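PDB 5HXD: murein peptide amidase A from Escherichia coli O157:H7, which probably hydrolyses the gamma-D-glutamyl-diaminopimelic acid amide bond of the murein tripeptide during muropeptide degradation, as a zinc-dependent amidase of the peptidase M14 family. Local coordinates for residues L86-N98 and L126-T138. Sequence-based numbering, arbitrary orientation.
Sequences LGLRANANGVDLN and LLTGDKPGSEPET
Val95 and Leu127 form a single backbone bridge of parallel pattern: Leu127 N donates to Gly94 O (2.8 Å), and Leu127 O accepts from Asp96 N (2.8 Å). Leu126 presses CD1 against Asp96 CB (3.7 Å) and reaches Ala90 CB and the aliphatic part of Arg89, whose guanidinium it meets at the edge. At the other end, Glu135 OE1 takes two amides: Asn93 ND2 on the syn lone pair and Asn91 ND2 (2.8 Å) on the anti one. Asn91 ND2 also donates to Glu137 OE1 (3.0 Å) from above that carboxylate, so two acids share one amide nitrogen, while Asn91 OD1 closes an Asx turn onto Asn93 N. The bend at chi2 (-54°) in Glu135 lays its CG and CD against the methyls of Val95. Leu97 spreads its two methyls over both glutamates, CD2 on Glu135 CB (3.6 Å) and CD1 on Glu137 CB (3.7 Å). Arg89 grips Asp96 OD2 side-on through NE and NH2, and Asp96 OD1 bonds His49, a predicted zinc ligand. The loop 86-98 thus joins strand 122-127 to helix 136-148 and brings Arg89 and Asp96 to the zinc site, consistent with Asp96 orienting a zinc-binding histidine, as in M14 metallocarboxypeptidases.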
ATOM      1  N   LEU A  86      -2.314   6.777   0.761  1.00 36.43           N
ATOM      2  CA  LEU A  86      -1.715   7.933   0.111  1.00 37.28           C
ATOM      3  C   LEU A  86      -0.348   7.635  -0.534  1.00 39.34           C
ATOM      4  O   LEU A  86       0.305   8.559  -1.005  1.00 38.05           O
ATOM      5  CB  LEU A  86      -1.560   9.086   1.118  1.00 34.24           C
ATOM      6  CG  LEU A  86      -2.819   9.735   1.703  1.00 36.63           C
ATOM      7  CD1 LEU A  86      -2.495  10.595   2.923  1.00 30.09           C
ATOM      8  CD2 LEU A  86      -3.534  10.570   0.625  1.00 41.40           C
ATOM      9  N   GLY A  87       0.093   6.373  -0.550  1.00 37.89           N
ATOM     10  CA  GLY A  87       1.391   6.019  -1.125  1.00 37.64           C
ATOM     11  C   GLY A  87       2.550   6.844  -0.576  1.00 36.79           C
ATOM     12  O   GLY A  87       3.610   6.997  -1.192  1.00 33.73           O
ATOM     13  N   LEU A  88       2.323   7.358   0.621  1.00 37.31           N
ATOM     14  CA  LEU A  88       3.214   8.267   1.297  1.00 35.45           C
ATOM     15  C   LEU A  88       3.969   7.504   2.400  1.00 40.97           C
ATOM     16  O   LEU A  88       3.494   6.491   2.878  1.00 41.13           O
ATOM     17  CB  LEU A  88       2.382   9.411   1.868  1.00 35.13           C
ATOM     18  CG  LEU A  88       2.968  10.717   2.361  1.00 39.86           C
ATOM     19  CD1 LEU A  88       3.490  11.518   1.198  1.00 44.14           C
ATOM     20  CD2 LEU A  88       1.863  11.470   3.055  1.00 40.92           C
ATOM     21  N   ARG A  89       5.151   7.977   2.782  1.00 44.37           N
ATOM     22  CA  ARG A  89       5.915   7.401   3.889  1.00 35.29           C
ATOM     23  C   ARG A  89       5.411   7.837   5.270  1.00 36.49           C
ATOM     24  O   ARG A  89       5.393   7.054   6.207  1.00 46.03           O
ATOM     25  CB  ARG A  89       7.379   7.783   3.731  1.00 37.38           C
ATOM     26  CG  ARG A  89       8.217   7.579   4.959  1.00 41.03           C
ATOM     27  CD  ARG A  89       9.576   8.213   4.779  1.00 44.50           C
ATOM     28  NE  ARG A  89      10.438   8.071   5.948  1.00 46.58           N
ATOM     29  CZ  ARG A  89      11.308   7.082   6.112  1.00 46.43           C
ATOM     30  NH1 ARG A  89      11.438   6.150   5.178  1.00 48.75           N
ATOM     31  NH2 ARG A  89      12.062   7.036   7.190  1.00 42.58           N
ATOM     32  N   ALA A  90       5.011   9.098   5.376  1.00 40.19           N
ATOM     33  CA  ALA A  90       4.476   9.715   6.587  1.00 35.44           C
ATOM     34  C   ALA A  90       2.982   9.473   6.753  1.00 40.90           C
ATOM     35  O   ALA A  90       2.337   8.953   5.837  1.00 41.19           O
ATOM     36  CB  ALA A  90       4.737  11.194   6.545  1.00 41.78           C
ATOM     37  N   ASN A  91       2.423   9.847   7.916  1.00 44.87           N
ATOM     38  CA  ASN A  91       0.957   9.838   8.092  1.00 39.76           C
ATOM     39  C   ASN A  91       0.331  11.124   7.520  1.00 43.33           C
ATOM     40  O   ASN A  91       1.001  11.906   6.842  1.00 39.16           O
ATOM     41  CB  ASN A  91       0.552   9.622   9.564  1.00 38.06           C
ATOM     42  CG  ASN A  91       0.764  10.855  10.465  1.00 41.77           C
ATOM     43  OD1 ASN A  91       1.257  11.896  10.038  1.00 41.30           O
ATOM     44  ND2 ASN A  91       0.378  10.722  11.733  1.00 34.62           N
ATOM     45  N   ALA A  92      -0.950  11.337   7.788  1.00 44.94           N
ATOM     46  CA  ALA A  92      -1.691  12.388   7.112  1.00 40.75           C
ATOM     47  C   ALA A  92      -1.249  13.788   7.563  1.00 43.94           C
ATOM     48  O   ALA A  92      -1.694  14.789   7.003  1.00 43.14           O
ATOM     49  CB  ALA A  92      -3.182  12.188   7.333  1.00 39.81           C
ATOM     50  N   ASN A  93      -0.371  13.843   8.567  1.00 42.67           N
ATOM     51  CA  ASN A  93       0.176  15.098   9.101  1.00 39.25           C
ATOM     52  C   ASN A  93       1.583  15.444   8.606  1.00 37.49           C
ATOM     53  O   ASN A  93       2.214  16.373   9.112  1.00 34.06           O
ATOM     54  CB  ASN A  93       0.239  15.045  10.628  1.00 37.85           C
ATOM     55  CG  ASN A  93      -1.057  15.439  11.292  1.00 46.32           C
ATOM     56  OD1 ASN A  93      -1.872  16.162  10.720  1.00 59.30           O
ATOM     57  ND2 ASN A  93      -1.256  14.968  12.520  1.00 43.64           N
ATOM     58  N   GLY A  94       2.104  14.679   7.658  1.00 36.63           N
ATOM     59  CA  GLY A  94       3.491  14.861   7.256  1.00 39.66           C
ATOM     60  C   GLY A  94       4.491  14.470   8.339  1.00 37.99           C
ATOM     61  O   GLY A  94       5.668  14.825   8.271  1.00 40.24           O
ATOM     62  N   VAL A  95       4.017  13.734   9.340  1.00 38.49           N
ATOM     63  CA  VAL A  95       4.868  13.210  10.403  1.00 39.55           C
ATOM     64  C   VAL A  95       5.455  11.846  10.030  1.00 39.68           C
ATOM     65  O   VAL A  95       4.744  10.970   9.533  1.00 37.61           O
ATOM     66  CB  VAL A  95       4.085  13.081  11.726  1.00 41.82           C
ATOM     67  CG1 VAL A  95       4.948  12.450  12.804  1.00 43.24           C
ATOM     68  CG2 VAL A  95       3.571  14.451  12.179  1.00 38.82           C
ATOM     69  N   ASP A  96       6.760  11.682  10.245  1.00 40.20           N
ATOM     70  CA  ASP A  96       7.405  10.376  10.127  1.00 39.53           C
ATOM     71  C   ASP A  96       7.111   9.603  11.429  1.00 41.08           C
ATOM     72  O   ASP A  96       7.689   9.903  12.471  1.00 45.16           O
ATOM     73  CB  ASP A  96       8.919  10.530   9.886  1.00 38.38           C
ATOM     74  CG  ASP A  96       9.618   9.208   9.491  1.00 45.96           C
ATOM     75  OD1 ASP A  96       9.135   8.092   9.844  1.00 39.51           O
ATOM     76  OD2 ASP A  96      10.685   9.299   8.835  1.00 45.02           O
ATOM     77  N   LEU A  97       6.195   8.637  11.375  1.00 35.95           N
ATOM     78  CA  LEU A  97       5.759   7.928  12.579  1.00 40.01           C
ATOM     79  C   LEU A  97       6.932   7.232  13.283  1.00 39.57           C
ATOM     80  O   LEU A  97       6.883   6.986  14.487  1.00 40.24           O
ATOM     81  CB  LEU A  97       4.661   6.896  12.251  1.00 36.37           C
ATOM     82  CG  LEU A  97       3.258   7.421  11.907  1.00 37.85           C
ATOM     83  CD1 LEU A  97       2.345   6.296  11.459  1.00 36.19           C
ATOM     84  CD2 LEU A  97       2.650   8.178  13.055  1.00 34.44           C
ATOM     85  N   ASN A  98       7.981   6.928  12.530  1.00 37.45           N
ATOM     86  CA  ASN A  98       9.154   6.289  13.096  1.00 38.67           C
ATOM     87  C   ASN A  98      10.162   7.328  13.563  1.00 42.52           C
ATOM     88  O   ASN A  98      11.349   7.035  13.690  1.00 44.22           O
ATOM     89  CB  ASN A  98       9.802   5.344  12.085  1.00 38.20           C
ATOM     90  CG  ASN A  98      10.583   4.215  12.746  1.00 38.32           C
ATOM     91  OD1 ASN A  98      10.115   3.572  13.692  1.00 39.43           O
ATOM     92  ND2 ASN A  98      11.769   3.953  12.230  1.00 39.31           N
ATOM     93  N   LEU A 126      10.502  15.616   6.597  1.00 42.50           N
ATOM     94  CA  LEU A 126       9.262  15.248   7.276  1.00 37.78           C
ATOM     95  C   LEU A 126       9.239  15.842   8.675  1.00 39.02           C
ATOM     96  O   LEU A 126      10.252  16.333   9.162  1.00 40.71           O
ATOM     97  CB  LEU A 126       9.100  13.727   7.344  1.00 38.21           C
ATOM     98  CG  LEU A 126       8.807  12.960   6.046  1.00 39.18           C
ATOM     99  CD1 LEU A 126       8.542  11.485   6.311  1.00 38.62           C
ATOM    100  CD2 LEU A 126       7.639  13.575   5.315  1.00 39.83           C
ATOM    101  N   LEU A 127       8.080  15.795   9.320  1.00 37.28           N
ATOM    102  CA  LEU A 127       7.944  16.262  10.707  1.00 43.20           C
ATOM    103  C   LEU A 127       8.034  15.120  11.788  1.00 45.76           C
ATOM    104  O   LEU A 127       7.681  13.960  11.534  1.00 44.03           O
ATOM    105  CB  LEU A 127       6.618  17.024  10.848  1.00 41.33           C
ATOM    106  CG  LEU A 127       6.373  18.317  10.056  1.00 35.35           C
ATOM    107  CD1 LEU A 127       4.989  18.806  10.348  1.00 29.44           C
ATOM    108  CD2 LEU A 127       7.357  19.386  10.447  1.00 37.90           C
ATOM    109  N   THR A 128       8.502  15.448  12.994  1.00 44.44           N
ATOM    110  CA  THR A 128       8.626  14.429  14.044  1.00 44.47           C
ATOM    111  C   THR A 128       7.447  14.449  15.028  1.00 46.64           C
ATOM    112  O   THR A 128       7.414  13.660  15.980  1.00 44.85           O
ATOM    113  CB  THR A 128       9.950  14.582  14.859  1.00 43.96           C
ATOM    114  OG1 THR A 128       9.938  15.805  15.611  1.00 45.97           O
ATOM    115  CG2 THR A 128      11.176  14.548  13.948  1.00 39.66           C
ATOM    116  N   GLY A 129       6.480  15.338  14.792  1.00 48.06           N
ATOM    117  CA  GLY A 129       5.374  15.532  15.718  1.00 43.03           C
ATOM    118  C   GLY A 129       5.594  16.793  16.528  1.00 44.93           C
ATOM    119  O   GLY A 129       6.721  17.245  16.707  1.00 41.55           O
ATOM    120  N   ASP A 130       4.519  17.406  16.997  1.00 52.36           N
ATOM    121  CA  ASP A 130       4.687  18.632  17.771  1.00 52.81           C
ATOM    122  C   ASP A 130       4.911  18.271  19.237  1.00 48.50           C
ATOM    123  O   ASP A 130       5.179  19.131  20.070  1.00 51.93           O
ATOM    124  CB  ASP A 130       3.482  19.572  17.610  1.00 48.92           C
ATOM    125  CG  ASP A 130       2.159  18.889  17.890  1.00 56.34           C
ATOM    126  OD1 ASP A 130       1.993  18.272  18.976  1.00 59.42           O
ATOM    127  OD2 ASP A 130       1.270  18.994  17.025  1.00 55.53           O
ATOM    128  N   LYS A 131       4.795  16.989  19.546  1.00 43.99           N
ATOM    129  CA  LYS A 131       5.173  16.514  20.863  1.00 47.49           C
ATOM    130  C   LYS A 131       5.494  15.028  20.769  1.00 45.92           C
ATOM    131  O   LYS A 131       5.013  14.352  19.853  1.00 42.70           O
ATOM    132  CB  LYS A 131       4.053  16.788  21.872  1.00 48.98           C
ATOM    133  CG  LYS A 131       2.778  16.022  21.583  1.00 50.17           C
ATOM    134  CD  LYS A 131       1.720  16.259  22.641  1.00 52.56           C
ATOM    135  CE  LYS A 131       0.631  15.186  22.540  1.00 63.86           C
ATOM    136  NZ  LYS A 131      -0.501  15.381  23.507  1.00 72.67           N
ATOM    137  N   PRO A 132       6.325  14.515  21.700  1.00 48.98           N
ATOM    138  CA  PRO A 132       6.643  13.080  21.774  1.00 43.64           C
ATOM    139  C   PRO A 132       5.394  12.234  21.739  1.00 46.37           C
ATOM    140  O   PRO A 132       4.529  12.438  22.591  1.00 49.52           O
ATOM    141  CB  PRO A 132       7.349  12.936  23.129  1.00 46.84           C
ATOM    142  CG  PRO A 132       7.112  14.234  23.849  1.00 48.84           C
ATOM    143  CD  PRO A 132       7.010  15.264  22.763  1.00 47.36           C
ATOM    144  N   GLY A 133       5.277  11.327  20.771  1.00 44.17           N
ATOM    145  CA  GLY A 133       4.090  10.494  20.680  1.00 38.21           C
ATOM    146  C   GLY A 133       2.842  11.263  20.273  1.00 47.61           C
ATOM    147  O   GLY A 133       1.737  10.854  20.628  1.00 49.78           O
ATOM    148  N   SER A 134       2.996  12.356  19.517  1.00 44.05           N
ATOM    149  CA  SER A 134       1.848  13.175  19.122  1.00 43.07           C
ATOM    150  C   SER A 134       0.762  12.416  18.325  1.00 46.93           C
ATOM    151  O   SER A 134      -0.440  12.622  18.546  1.00 43.64           O
ATOM    152  CB  SER A 134       2.319  14.391  18.298  1.00 48.39           C
ATOM    153  OG  SER A 134       2.514  14.091  16.919  1.00 39.34           O
ATOM    154  N   GLU A 135       1.171  11.547  17.403  1.00 42.17           N
ATOM    155  CA  GLU A 135       0.235  11.062  16.391  1.00 44.28           C
ATOM    156  C   GLU A 135      -0.676   9.917  16.880  1.00 44.96           C
ATOM    157  O   GLU A 135      -0.248   9.068  17.664  1.00 38.61           O
ATOM    158  CB  GLU A 135       1.004  10.632  15.137  1.00 42.14           C
ATOM    159  CG  GLU A 135       1.846  11.745  14.516  1.00 44.76           C
ATOM    160  CD  GLU A 135       1.038  13.015  14.216  1.00 46.07           C
ATOM    161  OE1 GLU A 135       0.229  13.025  13.244  1.00 37.95           O
ATOM    162  OE2 GLU A 135       1.220  13.996  14.971  1.00 46.17           O
ATOM    163  N   PRO A 136      -1.938   9.892  16.397  1.00 39.60           N
ATOM    164  CA  PRO A 136      -2.903   8.886  16.848  1.00 38.67           C
ATOM    165  C   PRO A 136      -2.453   7.470  16.516  1.00 40.50           C
ATOM    166  O   PRO A 136      -2.585   6.599  17.375  1.00 42.42           O
ATOM    167  CB  PRO A 136      -4.194   9.252  16.097  1.00 32.95           C
ATOM    168  CG  PRO A 136      -3.793  10.143  15.006  1.00 38.63           C
ATOM    169  CD  PRO A 136      -2.517  10.814  15.405  1.00 37.86           C
ATOM    170  N   GLU A 137      -1.931   7.249  15.313  1.00 37.47           N
ATOM    171  CA  GLU A 137      -1.329   5.971  14.964  1.00 35.05           C
ATOM    172  C   GLU A 137      -0.254   5.553  15.965  1.00 42.17           C
ATOM    173  O   GLU A 137      -0.119   4.374  16.270  1.00 42.93           O
ATOM    174  CB  GLU A 137      -0.713   6.024  13.570  1.00 38.07           C
ATOM    175  CG  GLU A 137      -1.691   6.181  12.430  1.00 34.04           C
ATOM    176  CD  GLU A 137      -2.003   7.624  12.117  1.00 34.79           C
ATOM    177  OE1 GLU A 137      -1.440   8.526  12.769  1.00 38.63           O
ATOM    178  OE2 GLU A 137      -2.827   7.854  11.216  1.00 35.86           O
ATOM    179  N   THR A 138       0.518   6.514  16.474  1.00 39.98           N
ATOM    180  CA  THR A 138       1.604   6.195  17.401  1.00 39.94           C
ATOM    181  C   THR A 138       1.104   5.811  18.790  1.00 43.55           C
ATOM    182  O   THR A 138       1.535   4.816  19.385  1.00 43.68           O
ATOM    183  CB  THR A 138       2.557   7.374  17.557  1.00 41.71           C
ATOM    184  OG1 THR A 138       3.066   7.737  16.267  1.00 37.70           O
ATOM    185  CG2 THR A 138       3.697   7.018  18.536  1.00 35.57           C
TER
HETATM  186  O   HOH W   1      -2.540   9.790   9.288  1.00 39.13           O